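Long-range contacts in BH2358 protein (Bacillus halodurans C-125, PDB 2RBD), which is of unknown function but is probably a spore coat protein, with a four-helix bundle consistent with ferritin-like proteins: residues A[8-13]-A[125-130]; A[34-39]-A[105-110]; A[40-45]-A[96-101]. All coordinates share one frame; numbering follows the deposited sequence. Where two conformers were deposited one is given.

Contact 1: A[8-13]-A[125-130]; sequences NPQDEP and SIREDV
Arg127, at the N-cap position of helix 128-155, lays its side chain against the short 3-10 turn of residues 9-11 and buries more surface than any other residue of the contact. The chain bends at chi3 (67°), which swings NE out of the line of the preceding carbons, and the guanidinium lies with one face against the turn, where Gln10 CA stands 3.8 Å above the centre of the plane. NH1 of Arg127 donates to Glu12 O at 2.9 Å; the oxygen is tilted from the guanidinium plane and the bond is bent, 137° at the hydrogen. Asp129 fixes the rotation of the group by a side-on salt bridge, Arg127 NE to Asp129 OD1 and Arg127 NH2 to OD2, both 2.8 Å, nearly straight and close to the guanidinium plane. At one end of a four-helix bundle consistent with the ferritin-like family, the contact ties the lead-in to helix 16-42 to the turn joining helices 100-124 and 128-155. Asn73 OD1 takes a second bond from NH1. Over the salt bridge runs the less well ordered Gln10, crossing Arg127 at about a right angle, its CG 3.5 Å from Asp129 OD2. Glu12 runs past Arg127 in the opposite direction, with OE1 3.3 Å from Arg127 CG. A water donates to Glu12 OE1 and accepts from Glu128 N at 2.8 Å.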
loop_
_atom_site.group_PDB
_atom_site.type_symbol
_atom_site.label_atom_id
_atom_site.label_comp_id
_atom_site.label_asym_id
_atom_site.label_seq_id
_atom_site.Cartn_x
_atom_site.Cartn_y
_atom_site.Cartn_z
ATOM N N ASN A 8 -13.938 4.842 -27.887
ATOM C CA ASN A 8 -12.881 3.794 -28.037
ATOM C C ASN A 8 -11.667 4.063 -27.115
ATOM O O ASN A 8 -10.839 4.937 -27.432
ATOM C CB ASN A 8 -12.437 3.720 -29.504
ATOM C CG ASN A 8 -11.377 2.650 -29.751
ATOM O OD1 ASN A 8 -11.373 1.589 -29.110
ATOM N ND2 ASN A 8 -10.465 2.929 -30.691
ATOM N N PRO A 9 -11.548 3.297 -25.987
ATOM C CA PRO A 9 -10.530 3.599 -24.956
ATOM C C PRO A 9 -9.144 3.584 -25.546
ATOM O O PRO A 9 -8.326 4.432 -25.221
ATOM C CB PRO A 9 -10.664 2.451 -23.927
ATOM C CG PRO A 9 -11.930 1.787 -24.204
ATOM C CD PRO A 9 -12.320 2.083 -25.643
ATOM N N GLN A 10 -8.915 2.628 -26.438
ATOM C CA GLN A 10 -7.608 2.423 -27.024
ATOM C C GLN A 10 -7.223 3.437 -28.115
ATOM O O GLN A 10 -6.127 3.345 -28.654
ATOM C CB GLN A 10 -7.508 0.985 -27.528
ATOM C CG GLN A 10 -7.639 -0.038 -26.390
ATOM C CD GLN A 10 -8.603 -1.159 -26.717
ATOM O OE1 GLN A 10 -8.530 -1.750 -27.797
ATOM N NE2 GLN A 10 -9.518 -1.459 -25.788
ATOM N N ASP A 11 -8.090 4.399 -28.429
ATOM C CA ASP A 11 -7.682 5.560 -29.222
ATOM C C ASP A 11 -7.182 6.744 -28.348
ATOM O O ASP A 11 -6.767 7.765 -28.883
ATOM C CB ASP A 11 -8.834 6.015 -30.121
ATOM N N GLU A 12 -7.226 6.614 -27.019
ATOM C CA GLU A 12 -6.736 7.653 -26.096
ATOM C C GLU A 12 -5.328 7.249 -25.686
ATOM O O GLU A 12 -5.047 6.072 -25.588
ATOM C CB GLU A 12 -7.599 7.720 -24.837
ATOM C CG GLU A 12 -9.107 7.636 -25.083
ATOM C CD GLU A 12 -9.994 7.323 -23.825
ATOM O OE1 GLU A 12 -9.513 6.957 -22.710
ATOM O OE2 GLU A 12 -11.236 7.450 -23.990
ATOM N N PRO A 13 -4.442 8.217 -25.448
ATOM C CA PRO A 13 -3.118 7.883 -24.926
ATOM C C PRO A 13 -3.169 7.383 -23.481
ATOM O O PRO A 13 -3.969 7.855 -22.677
ATOM C CB PRO A 13 -2.368 9.210 -24.961
ATOM C CG PRO A 13 -3.387 10.238 -24.957
ATOM C CD PRO A 13 -4.595 9.667 -25.656
ATOM N N SER A 125 -6.023 4.270 -12.869
ATOM C CA SER A 125 -6.335 4.189 -14.292
ATOM C C SER A 125 -7.375 5.205 -14.735
ATOM O O SER A 125 -8.303 5.512 -14.021
ATOM C CB SER A 125 -6.861 2.801 -14.666
ATOM O OG SER A 125 -5.810 1.850 -14.634
ATOM N N ILE A 126 -7.164 5.743 -15.922
ATOM C CA ILE A 126 -8.126 6.618 -16.600
ATOM C C ILE A 126 -8.615 5.951 -17.859
ATOM O O ILE A 126 -9.794 6.034 -18.180
ATOM C CB ILE A 126 -7.495 7.978 -16.909
ATOM C CG1 ILE A 126 -7.148 8.699 -15.612
ATOM C CG2 ILE A 126 -8.456 8.826 -17.764
ATOM C CD1 ILE A 126 -6.529 10.096 -15.792
ATOM N N ARG A 127 -7.760 5.195 -18.532
ATOM C CA ARG A 127 -8.228 4.396 -19.660
ATOM C C ARG A 127 -8.974 3.179 -19.170
ATOM O O ARG A 127 -8.439 2.366 -18.398
ATOM C CB ARG A 127 -7.080 4.040 -20.611
ATOM C CG ARG A 127 -7.290 4.637 -22.002
ATOM C CD ARG A 127 -6.162 4.389 -22.926
ATOM N NE ARG A 127 -5.993 2.987 -23.282
ATOM C CZ ARG A 127 -5.078 2.570 -24.138
ATOM N NH1 ARG A 127 -4.293 3.434 -24.761
ATOM N NH2 ARG A 127 -4.949 1.294 -24.392
ATOM N N GLU A 128 -10.224 3.041 -19.611
ATOM C CA GLU A 128 -11.104 1.999 -19.076
ATOM C C GLU A 128 -10.608 0.573 -19.326
ATOM O O GLU A 128 -10.838 -0.332 -18.523
ATOM C CB GLU A 128 -12.525 2.155 -19.646
ATOM C CG GLU A 128 -13.213 3.413 -19.202
ATOM C CD GLU A 128 -14.598 3.633 -19.888
ATOM O OE1 GLU A 128 -14.864 3.030 -20.958
ATOM O OE2 GLU A 128 -15.414 4.416 -19.337
ATOM N N ASP A 129 -9.941 0.364 -20.457
ATOM C CA ASP A 129 -9.403 -0.959 -20.781
ATOM C C ASP A 129 -8.335 -1.417 -19.789
ATOM O O ASP A 129 -8.204 -2.615 -19.534
ATOM C CB ASP A 129 -8.866 -1.009 -22.223
ATOM C CG ASP A 129 -7.718 -0.029 -22.489
ATOM O OD1 ASP A 129 -7.818 1.166 -22.142
ATOM O OD2 ASP A 129 -6.706 -0.471 -23.073
ATOM N N VAL A 130 -7.528 -0.471 -19.320
ATOM C CA VAL A 130 -6.456 -0.773 -18.337
ATOM C C VAL A 130 -7.097 -1.181 -17.002
ATOM O O VAL A 130 -6.741 -2.212 -16.432
ATOM C CB VAL A 130 -5.448 0.396 -18.171
ATOM C CG1 VAL A 130 -4.374 0.072 -17.098
ATOM C CG2 VAL A 130 -4.781 0.776 -19.528
HETATM O O HOH W 1 -11.292 4.966 -21.398
#

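Contact 2: A[34-39]-A[105-110]; sequences NGYRSF and ATISMD
Tyr36 and Phe39 of helix 16-42 meet Thr106, Ile107 and Asp110 of helix 100-124 inside the four-helix bundle, whose helix layout is consistent with the ferritin-like fold. The two segments run nearly antiparallel, at 157°, with axes 12.0 Å apart, so long side chains bridge the gap. Apolar contacts centre on Ile107. Its CG1, anti to the carbonyl carbon (chi1 -64°), makes a CH-pi contact over one face of the Tyr36 ring, 4.0 Å from the ring centroid and displaced toward the rim. Its CD1 approaches Phe39 CD2 more loosely, at 4.4 Å. Thr106 presents its methyl to the edge of the other ring, with CG2 4.0 Å from Phe39 CE2, while its OG1 is turned to Glu102 O. Ile52 of helix 46-72 packs against both Tyr36 and Ile107, and Met148 of helix 128-155 also touches Ile107, which places the isoleucine among all four helices. The polar part is a single bond in this buried setting: Tyr36 and Asp110 reach toward each other tip to tip, ring and carboxylate 22° from coplanar, and Tyr36 OH donates to Asp110 OD2 at 2.7 Å, using the anti lone pair of that oxygen.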
loop_
_atom_site.group_PDB
_atom_site.type_symbol
_atom_site.label_atom_id
_atom_site.label_comp_id
_atom_site.label_asym_id
_atom_site.label_seq_id
_atom_site.Cartn_x
_atom_site.Cartn_y
_atom_site.Cartn_z
ATOM N N ASN A 34 10.757 -16.477 -13.540
ATOM C CA ASN A 34 12.102 -17.016 -13.425
ATOM C C ASN A 34 12.339 -17.654 -12.062
ATOM O O ASN A 34 12.829 -18.770 -11.977
ATOM C CB ASN A 34 13.104 -15.894 -13.696
ATOM C CG ASN A 34 14.542 -16.330 -13.455
ATOM O OD1 ASN A 34 14.979 -17.282 -14.030
ATOM N ND2 ASN A 34 15.250 -15.634 -12.602
ATOM N N GLY A 35 11.966 -16.966 -10.991
ATOM C CA GLY A 35 12.129 -17.531 -9.640
ATOM C C GLY A 35 11.316 -18.781 -9.404
ATOM O O GLY A 35 11.799 -19.734 -8.806
ATOM N N TYR A 36 10.086 -18.781 -9.891
ATOM C CA TYR A 36 9.221 -19.926 -9.716
ATOM C C TYR A 36 9.705 -21.124 -10.560
ATOM O O TYR A 36 9.563 -22.249 -10.148
ATOM C CB TYR A 36 7.770 -19.595 -10.066
ATOM C CG TYR A 36 7.067 -18.677 -9.109
ATOM C CD1 TYR A 36 7.747 -17.932 -8.158
ATOM C CD2 TYR A 36 5.719 -18.459 -9.247
ATOM C CE1 TYR A 36 7.057 -17.052 -7.296
ATOM C CE2 TYR A 36 5.034 -17.588 -8.394
ATOM C CZ TYR A 36 5.702 -16.898 -7.449
ATOM O OH TYR A 36 4.996 -16.021 -6.644
ATOM N N ARG A 37 10.249 -20.873 -11.747
ATOM C CA ARG A 37 10.872 -21.954 -12.510
ATOM C C ARG A 37 12.046 -22.562 -11.732
ATOM O O ARG A 37 12.270 -23.782 -11.751
ATOM C CB ARG A 37 11.279 -21.421 -13.868
ATOM C CG ARG A 37 10.094 -21.298 -14.814
ATOM C CD ARG A 37 10.522 -20.610 -16.094
ATOM N NE ARG A 37 9.533 -20.800 -17.152
ATOM C CZ ARG A 37 9.572 -20.134 -18.299
ATOM N NH1 ARG A 37 10.440 -19.166 -18.511
ATOM N NH2 ARG A 37 8.714 -20.425 -19.249
ATOM N N SER A 38 12.768 -21.723 -10.991
ATOM C CA SER A 38 13.812 -22.273 -10.113
ATOM C C SER A 38 13.164 -23.055 -8.973
ATOM O O SER A 38 13.531 -24.200 -8.721
ATOM C CB SER A 38 14.699 -21.184 -9.553
ATOM O OG SER A 38 15.734 -21.762 -8.780
ATOM N N PHE A 39 12.115 -22.496 -8.353
ATOM C CA PHE A 39 11.404 -23.213 -7.288
ATOM C C PHE A 39 10.870 -24.579 -7.718
ATOM O O PHE A 39 10.880 -25.491 -6.923
ATOM C CB PHE A 39 10.258 -22.384 -6.752
ATOM C CG PHE A 39 10.662 -21.224 -5.863
ATOM C CD1 PHE A 39 11.890 -21.143 -5.220
ATOM C CD2 PHE A 39 9.734 -20.241 -5.615
ATOM C CE1 PHE A 39 12.189 -20.058 -4.380
ATOM C CE2 PHE A 39 10.019 -19.158 -4.793
ATOM C CZ PHE A 39 11.255 -19.071 -4.193
ATOM N N ALA A 105 5.277 -20.187 1.330
ATOM C CA ALA A 105 5.171 -18.884 2.006
ATOM C C ALA A 105 5.503 -17.738 1.078
ATOM O O ALA A 105 4.778 -16.754 1.039
ATOM C CB ALA A 105 6.082 -18.843 3.201
ATOM N N THR A 106 6.593 -17.879 0.340
ATOM C CA THR A 106 7.010 -16.879 -0.603
ATOM C C THR A 106 5.983 -16.602 -1.669
ATOM O O THR A 106 5.613 -15.440 -1.935
ATOM C CB THR A 106 8.331 -17.305 -1.259
ATOM O OG1 THR A 106 9.309 -17.431 -0.230
ATOM C CG2 THR A 106 8.801 -16.285 -2.299
ATOM N N ILE A 107 5.491 -17.664 -2.281
ATOM C CA ILE A 107 4.503 -17.516 -3.313
ATOM C C ILE A 107 3.213 -16.887 -2.744
ATOM O O ILE A 107 2.599 -16.025 -3.347
ATOM C CB ILE A 107 4.211 -18.869 -3.976
ATOM C CG1 ILE A 107 5.474 -19.349 -4.677
ATOM C CG2 ILE A 107 2.984 -18.727 -4.932
ATOM C CD1 ILE A 107 5.346 -20.700 -5.304
ATOM N N SER A 108 2.809 -17.313 -1.559
ATOM C CA SER A 108 1.615 -16.728 -0.920
ATOM C C SER A 108 1.764 -15.219 -0.683
ATOM O O SER A 108 0.839 -14.428 -0.947
ATOM C CB SER A 108 1.315 -17.434 0.394
ATOM O OG SER A 108 1.069 -18.819 0.142
HETATM N N MSE A 109 2.956 -14.802 -0.252
HETATM C CA MSE A 109 3.212 -13.378 -0.061
HETATM C C MSE A 109 3.226 -12.636 -1.393
HETATM O O MSE A 109 2.712 -11.522 -1.478
HETATM C CB MSE A 109 4.496 -13.148 0.719
HETATM C CG MSE A 109 4.330 -13.554 2.139
HETATM SE SE MSE A 109 5.915 -13.286 3.161
HETATM C CE MSE A 109 6.916 -14.670 2.485
ATOM N N ASP A 110 3.787 -13.260 -2.397
ATOM C CA ASP A 110 3.791 -12.660 -3.725
ATOM C C ASP A 110 2.348 -12.423 -4.250
ATOM O O ASP A 110 2.026 -11.374 -4.852
ATOM C CB ASP A 110 4.536 -13.535 -4.765
ATOM C CG ASP A 110 6.044 -13.646 -4.537
ATOM O OD1 ASP A 110 6.647 -12.708 -3.952
ATOM O OD2 ASP A 110 6.613 -14.684 -4.948
#

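Contact 3: A[40-45]-A[96-101]; sequences INHTGD and ARFNDP
Chi1 (-74°) sets His42 CG anti to the carbonyl carbon, and the ring attached there meets the backbone of residues 96-98 with its ND1-CE1 side, while the Arg97 chain, in the conformer described, bends at chi2 (113°), and its NE and NH2 lie beside the carbonyl of His42. The imidazole is held at both nitrogens: ND1 accepts an almost straight bond from Phe98 N at 3.0 Å, although the donor is tilted out of the ring plane, and NE2 is bonded to Ala96 O of the third subunit. That pattern is consistent with a neutral ring carrying its proton on NE2. Phe98 turns its edge toward the imidazole face, an edge-to-face pair with centroids 5.3 Å apart and planes at 61°, and CD2 of Phe98 comes 3.7 Å from His42 CE1. The Arg97 guanidinium grips one atom side-on: NE at 2.8 Å and NH2 at 2.9 Å both donate to His42 O. Asp100 serves the next two peptides, its OD1 taking Gly44 N at 3.1 Å through the syn lone pair and its OD2 taking Asp45 N at 3.2 Å from above the carboxylate plane. Asp45 itself N-caps helix 46-72 and bridges to Lys155. Together these bonds anchor the sharp turn between helices 16-42 and 46-72 to the end of the long crossover that delivers the chain to helix 100-124, a connection characteristic of ferritin-like four-helix bundles.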
loop_
_atom_site.group_PDB
_atom_site.type_symbol
_atom_site.label_atom_id
_atom_site.label_comp_id
_atom_site.label_asym_id
_atom_site.label_seq_id
_atom_site.Cartn_x
_atom_site.Cartn_y
_atom_site.Cartn_z
ATOM N N ILE A 40 10.432 -24.735 -8.961
ATOM C CA ILE A 40 10.001 -26.055 -9.437
ATOM C C ILE A 40 11.108 -27.084 -9.214
ATOM O O ILE A 40 10.855 -28.189 -8.777
ATOM C CB ILE A 40 9.579 -26.009 -10.948
ATOM C CG1 ILE A 40 8.106 -25.609 -11.057
ATOM C CG2 ILE A 40 9.801 -27.354 -11.667
ATOM C CD1 ILE A 40 7.812 -24.848 -12.324
ATOM N N ASN A 41 12.342 -26.693 -9.502
ATOM C CA ASN A 41 13.498 -27.563 -9.311
ATOM C C ASN A 41 13.857 -27.846 -7.851
ATOM O O ASN A 41 14.504 -28.855 -7.567
ATOM C CB ASN A 41 14.688 -26.997 -10.061
ATOM C CG ASN A 41 14.555 -27.178 -11.578
ATOM O OD1 ASN A 41 14.062 -28.205 -12.013
ATOM N ND2 ASN A 41 15.021 -26.229 -12.357
ATOM N N HIS A 42 13.462 -26.971 -6.934
ATOM C CA HIS A 42 13.727 -27.103 -5.502
ATOM C C HIS A 42 12.621 -27.823 -4.759
ATOM O O HIS A 42 12.789 -28.137 -3.620
ATOM C CB HIS A 42 13.852 -25.715 -4.832
ATOM C CG HIS A 42 15.127 -25.000 -5.122
ATOM N ND1 HIS A 42 16.122 -24.845 -4.197
ATOM C CD2 HIS A 42 15.566 -24.378 -6.236
ATOM C CE1 HIS A 42 17.119 -24.149 -4.719
ATOM N NE2 HIS A 42 16.808 -23.849 -5.965
ATOM N N THR A 43 11.468 -28.063 -5.350
ATOM C CA THR A 43 10.285 -28.552 -4.654
ATOM C C THR A 43 10.215 -30.089 -4.670
ATOM O O THR A 43 10.438 -30.684 -5.727
ATOM C CB THR A 43 8.994 -28.015 -5.384
ATOM O OG1 THR A 43 8.976 -26.567 -5.378
ATOM C CG2 THR A 43 7.719 -28.552 -4.739
ATOM N N GLY A 44 9.812 -30.672 -3.556
ATOM C CA GLY A 44 9.527 -32.093 -3.502
ATOM C C GLY A 44 8.039 -32.362 -3.711
ATOM O O GLY A 44 7.639 -33.229 -4.518
ATOM N N ASP A 45 7.231 -31.593 -2.999
ATOM C CA ASP A 45 5.812 -31.819 -2.940
ATOM C C ASP A 45 5.108 -31.618 -4.271
ATOM O O ASP A 45 5.173 -30.552 -4.856
ATOM C CB ASP A 45 5.234 -30.923 -1.869
ATOM C CG ASP A 45 3.814 -31.236 -1.583
ATOM O OD1 ASP A 45 2.956 -30.760 -2.341
ATOM O OD2 ASP A 45 3.537 -31.950 -0.594
ATOM N N ALA A 96 21.889 -24.388 -0.236
ATOM C CA ALA A 96 21.343 -23.638 -1.380
ATOM C C ALA A 96 19.887 -23.957 -1.654
ATOM O O ALA A 96 19.245 -23.337 -2.515
ATOM C CB ALA A 96 22.190 -23.932 -2.626
ATOM N N ARG A 97 19.348 -24.926 -0.930
ATOM C CA ARG A 97 18.022 -25.489 -1.220
ATOM C C ARG A 97 16.924 -24.698 -0.536
ATOM O O ARG A 97 16.996 -24.438 0.666
ATOM C CB ARG A 97 17.953 -26.956 -0.719
ATOM C CG ARG A 97 16.509 -27.502 -0.395
ATOM C CD ARG A 97 16.005 -28.595 -1.313
ATOM N NE ARG A 97 14.537 -28.595 -1.461
ATOM C CZ ARG A 97 13.638 -29.173 -0.665
ATOM N NH1 ARG A 97 13.995 -29.788 0.458
ATOM N NH2 ARG A 97 12.331 -29.070 -0.959
ATOM N N PHE A 98 15.863 -24.365 -1.268
ATOM C CA PHE A 98 14.658 -23.837 -0.696
ATOM C C PHE A 98 13.714 -24.984 -0.455
ATOM O O PHE A 98 13.512 -25.838 -1.303
ATOM C CB PHE A 98 14.012 -22.792 -1.616
ATOM C CG PHE A 98 14.838 -21.523 -1.727
ATOM C CD1 PHE A 98 14.713 -20.522 -0.819
ATOM C CD2 PHE A 98 15.770 -21.392 -2.719
ATOM C CE1 PHE A 98 15.527 -19.362 -0.930
ATOM C CE2 PHE A 98 16.577 -20.255 -2.800
ATOM C CZ PHE A 98 16.451 -19.275 -1.896
ATOM N N ASN A 99 13.167 -24.990 0.733
ATOM C CA ASN A 99 12.290 -26.050 1.172
ATOM C C ASN A 99 10.834 -25.707 0.934
ATOM O O ASN A 99 10.471 -24.547 0.895
ATOM C CB ASN A 99 12.559 -26.317 2.659
ATOM C CG ASN A 99 14.012 -26.669 2.895
ATOM O OD1 ASN A 99 14.465 -27.701 2.405
ATOM N ND2 ASN A 99 14.779 -25.767 3.543
ATOM N N ASP A 100 9.993 -26.736 0.911
ATOM C CA ASP A 100 8.604 -26.576 0.484
ATOM C C ASP A 100 7.807 -25.532 1.279
ATOM O O ASP A 100 7.179 -24.687 0.696
ATOM C CB ASP A 100 7.863 -27.919 0.499
ATOM C CG ASP A 100 8.422 -28.898 -0.509
ATOM O OD1 ASP A 100 9.138 -28.482 -1.445
ATOM O OD2 ASP A 100 8.163 -30.093 -0.372
ATOM N N PRO A 101 7.845 -25.582 2.621
ATOM C CA PRO A 101 7.093 -24.561 3.351
ATOM C C PRO A 101 7.528 -23.131 3.049
ATOM O O PRO A 101 6.684 -22.233 2.949
ATOM C CB PRO A 101 7.384 -24.884 4.806
ATOM C CG PRO A 101 7.875 -26.280 4.780
ATOM C CD PRO A 101 8.533 -26.513 3.525
#

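Contacts 2 and 3 join the same two helices, 16-42 and 100-124, and touch each other where Phe39 CE1 lies 4.0 Å from Phe98 CG; their centres are 10 Å apart. Contact 2 is buried in the bundle and rests on ring and aliphatic packing with one hydrogen bond. Contact 3, partly buried at a helix end, relies on side chains that bind backbone groups, and both meet the third subunit. Contact 1 lies at the surface on the opposite side of the chain's centre from contact 3, their centres about 42 Å apart. There an arginine, held by an aspartate of its own segment, donates to a backbone oxygen across the contact, a water bridges the two segments, and the second subunit is the neighbour.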